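Local coordinates for cellulose-binding protein (Saccharophagus degradans, PDB 2YHG), which probably binds polysaccharides and may hydrolyse glycosidic bonds, this metal-binding part comprising a nucleoside hydrolase-like domain and a C-terminal beta domain, at residues A[380-385]-A[411-416]. Sequence-based numbering, arbitrary orientation.
Sequences GEADSY and DIHILL. With MG (magnesium ion), chain E.
A magnesium-binding loop, 380-385, sits against the start of strand 411-420 in the C-terminal beta domain, and Asp-383 joins metal to strand. Its OD1 binds the magnesium at 2.2 Å, alongside the carbonyl oxygens of Gly-380 and Tyr-385 and a water. The other carboxylate oxygen, OD2, takes the backbone N-H of His-413 on its anti lone pair, OD2 to N 2.9 Å and nearly straight at 164°; His-378 NE2, from the neighbouring strand 372-378, also hydrogen-bonds to OD2. With chi1 at 63°, CG is tucked between the backbone N and C, and the carboxylate can reach the ion with one oxygen and the strand with the other. Ser-384 and Asp-411 grip each other reciprocally: Ser-384 N donates to Asp-411 OD1 at 2.9 Å, nearly in line with the C-O bond, while Asp-411 N donates to Ser-384 OG, also at 2.9 Å. Tyr-385 N donates a hydrogen bond to Asp-411 O at 3.1 Å, in the carbonyl plane. Beyond these polar links, Tyr-385 CB lies beside Ile-412 CG1 at 3.9 Å. Asp-383 CB packs over one face of the His-413 ring, 3.4 Å from CD2, and Ala-382 O lies over that face too, toward the rim. That ring is pinned at both nitrogens: NE2 donates, within its own ring plane, to Asp-411 OD2 and approaches that oxygen from well above the carboxylate plane, and ND1 accepts a hydrogen bond from Arg-431 NH1 of strand 427-436, consistent with a neutral ring protonated on NE2. Magnesium on OD1 would offset the negative charge of Asp-383, while the bonds to OD2 should restrain carboxylate rotation, so the two strands probably influence how OD1 is presented to the magnesium.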
ATOM      1  N   GLY A 380      14.747  12.398   7.711  1.00 10.51           N
ATOM      2  CA  GLY A 380      15.564  13.204   6.809  1.00 11.29           C
ATOM      3  C   GLY A 380      15.723  12.641   5.404  1.00 10.06           C
ATOM      4  O   GLY A 380      15.921  13.369   4.457  1.00 12.13           O
ATOM      5  N   GLU A 381      15.534  11.340   5.252  1.00 10.20           N
ATOM      6  CA  GLU A 381      15.582  10.718   3.926  1.00 10.78           C
ATOM      7  C   GLU A 381      14.453  11.255   3.045  1.00 10.95           C
ATOM      8  O   GLU A 381      14.569  11.210   1.819  1.00 14.07           O
ATOM      9  CB  GLU A 381      15.451   9.204   4.029  1.00 12.94           C
ATOM     10  CG  GLU A 381      16.577   8.527   4.754  1.00 16.00           C
ATOM     11  CD  GLU A 381      16.205   8.211   6.199  1.00 16.82           C
ATOM     12  OE1 GLU A 381      15.587   9.056   6.884  1.00 17.06           O
ATOM     13  OE2 GLU A 381      16.617   7.146   6.672  1.00 17.87           O
ATOM     14  N   ALA A 382      13.339  11.649   3.648  1.00  9.49           N
ATOM     15  CA  ALA A 382      12.131  11.968   2.926  1.00  9.09           C
ATOM     16  C   ALA A 382      11.984  13.458   2.611  1.00  8.87           C
ATOM     17  O   ALA A 382      11.183  13.830   1.756  1.00 11.04           O
ATOM     18  CB  ALA A 382      10.924  11.518   3.720  1.00 10.51           C
ATOM     19  N   ASP A 383      12.727  14.317   3.292  1.00  8.88           N
ATOM     20  CA  ASP A 383      12.488  15.746   3.196  1.00  8.63           C
ATOM     21  C   ASP A 383      13.571  16.456   2.382  1.00  9.10           C
ATOM     22  O   ASP A 383      14.618  15.893   2.055  1.00 10.83           O
ATOM     23  CB  ASP A 383      12.248  16.380   4.581  1.00  8.79           C
ATOM     24  CG  ASP A 383      13.417  16.292   5.521  1.00  9.56           C
ATOM     25  OD1 ASP A 383      14.562  16.083   5.103  1.00 12.49           O
ATOM     26  OD2 ASP A 383      13.169  16.439   6.742  1.00  9.67           O
ATOM     27  N   SER A 384      13.309  17.705   2.006  1.00  8.90           N
ATOM     28  CA  SER A 384      14.229  18.411   1.124  1.00 10.19           C
ATOM     29  C   SER A 384      15.336  19.105   1.880  1.00 10.76           C
ATOM     30  O   SER A 384      16.365  19.438   1.292  1.00 12.04           O
ATOM     31  CB  SER A 384      13.495  19.374   0.235  1.00 11.75           C
ATOM     32  OG  SER A 384      12.896  20.426   0.992  1.00 10.66           O
ATOM     33  N   TYR A 385      15.182  19.316   3.174  1.00 10.83           N
ATOM     34  CA  TYR A 385      16.240  19.907   3.967  1.00 11.15           C
ATOM     35  C   TYR A 385      17.410  18.961   3.986  1.00 12.18           C
ATOM     36  O   TYR A 385      17.240  17.757   4.189  1.00 13.11           O
ATOM     37  CB  TYR A 385      15.719  20.180   5.372  1.00 10.75           C
ATOM     38  CG  TYR A 385      16.738  20.831   6.242  1.00 10.69           C
ATOM     39  CD1 TYR A 385      17.251  22.065   5.904  1.00 10.76           C
ATOM     40  CD2 TYR A 385      17.187  20.223   7.379  1.00 11.00           C
ATOM     41  CE1 TYR A 385      18.240  22.677   6.684  1.00 10.95           C
ATOM     42  CE2 TYR A 385      18.179  20.818   8.176  1.00 11.85           C
ATOM     43  CZ  TYR A 385      18.707  22.033   7.799  1.00 10.98           C
ATOM     44  OH  TYR A 385      19.710  22.607   8.556  1.00 11.64           O
ATOM     45  N   ASP A 411      11.520  21.677   3.230  1.00  8.93           N
ATOM     46  CA  ASP A 411      10.634  21.071   4.207  1.00  8.17           C
ATOM     47  C   ASP A 411      11.393  20.136   5.110  1.00  7.80           C
ATOM     48  O   ASP A 411      12.525  19.667   4.801  1.00  8.95           O
ATOM     49  CB  ASP A 411       9.351  20.444   3.605  1.00  8.75           C
ATOM     50  CG  ASP A 411       9.535  19.180   2.821  1.00  9.54           C
ATOM     51  OD1 ASP A 411      10.649  18.689   2.589  1.00 10.83           O
ATOM     52  OD2 ASP A 411       8.483  18.575   2.485  1.00 10.50           O
ATOM     53  N   ILE A 412      10.783  19.870   6.257  1.00  7.64           N
ATOM     54  CA  ILE A 412      11.336  19.035   7.313  1.00  7.74           C
ATOM     55  C   ILE A 412      10.219  18.084   7.735  1.00  7.93           C
ATOM     56  O   ILE A 412       9.126  18.538   8.102  1.00  8.51           O
ATOM     57  CB  ILE A 412      11.805  19.880   8.500  1.00  8.34           C
ATOM     58  CG1 ILE A 412      13.040  20.706   8.122  1.00  9.66           C
ATOM     59  CG2 ILE A 412      12.084  19.028   9.728  1.00  9.89           C
ATOM     60  CD1 ILE A 412      13.442  21.770   9.125  1.00 12.16           C
ATOM     61  N   HIS A 413      10.472  16.790   7.654  1.00  7.31           N
ATOM     62  CA  HIS A 413       9.486  15.785   8.027  1.00  7.75           C
ATOM     63  C   HIS A 413       9.806  15.240   9.400  1.00  7.38           C
ATOM     64  O   HIS A 413      10.889  14.668   9.633  1.00  8.74           O
ATOM     65  CB  HIS A 413       9.453  14.645   7.007  1.00  7.60           C
ATOM     66  CG  HIS A 413       8.901  15.025   5.681  1.00  7.20           C
ATOM     67  ND1 HIS A 413       8.353  14.095   4.826  1.00  7.94           N
ATOM     68  CD2 HIS A 413       8.866  16.219   5.043  1.00  7.96           C
ATOM     69  CE1 HIS A 413       8.016  14.726   3.710  1.00  7.98           C
ATOM     70  NE2 HIS A 413       8.323  16.014   3.809  1.00  8.19           N
ATOM     71  N   ILE A 414       8.862  15.402  10.326  1.00  7.32           N
ATOM     72  CA  ILE A 414       8.962  14.894  11.678  1.00  7.38           C
ATOM     73  C   ILE A 414       7.939  13.807  11.855  1.00  8.35           C
ATOM     74  O   ILE A 414       6.773  14.016  11.540  1.00 11.23           O
ATOM     75  CB  ILE A 414       8.752  16.010  12.709  1.00  8.20           C
ATOM     76  CG1 ILE A 414       9.702  17.194  12.469  1.00  8.89           C
ATOM     77  CG2 ILE A 414       8.860  15.441  14.108  1.00  9.58           C
ATOM     78  CD1 ILE A 414      11.175  16.866  12.626  1.00  9.70           C
ATOM     79  N   LEU A 415       8.342  12.639  12.331  1.00  7.85           N
ATOM     80  CA  LEU A 415       7.441  11.534  12.534  1.00  8.04           C
ATOM     81  C   LEU A 415       7.215  11.208  13.995  1.00  7.84           C
ATOM     82  O   LEU A 415       8.173  10.965  14.743  1.00  9.41           O
ATOM     83  CB  LEU A 415       7.970  10.295  11.829  1.00  8.46           C
ATOM     84  CG  LEU A 415       7.075   9.068  11.898  1.00  9.45           C
ATOM     85  CD1 LEU A 415       5.729   9.304  11.220  1.00 10.36           C
ATOM     86  CD2 LEU A 415       7.797   7.834  11.309  1.00 11.10           C
ATOM     87  N   LEU A 416       5.950  11.161  14.402  1.00  8.15           N
ATOM     88  CA  LEU A 416       5.570  10.536  15.664  1.00  8.84           C
ATOM     89  C   LEU A 416       5.303   9.061  15.385  1.00  8.68           C
ATOM     90  O   LEU A 416       4.460   8.720  14.555  1.00  8.88           O
ATOM     91  CB  LEU A 416       4.286  11.146  16.209  1.00  9.34           C
ATOM     92  CG  LEU A 416       3.709  10.439  17.438  1.00  9.74           C
ATOM     93  CD1 LEU A 416       4.619  10.556  18.646  1.00 12.67           C
ATOM     94  CD2 LEU A 416       2.278  10.940  17.700  1.00 11.47           C
TER
HETATM   95 MG    MG E1937      16.421  15.618   4.029  1.00 14.38          MG
HETATM   96  O   HOH W   1      18.013  15.057   2.429  1.00 18.16           O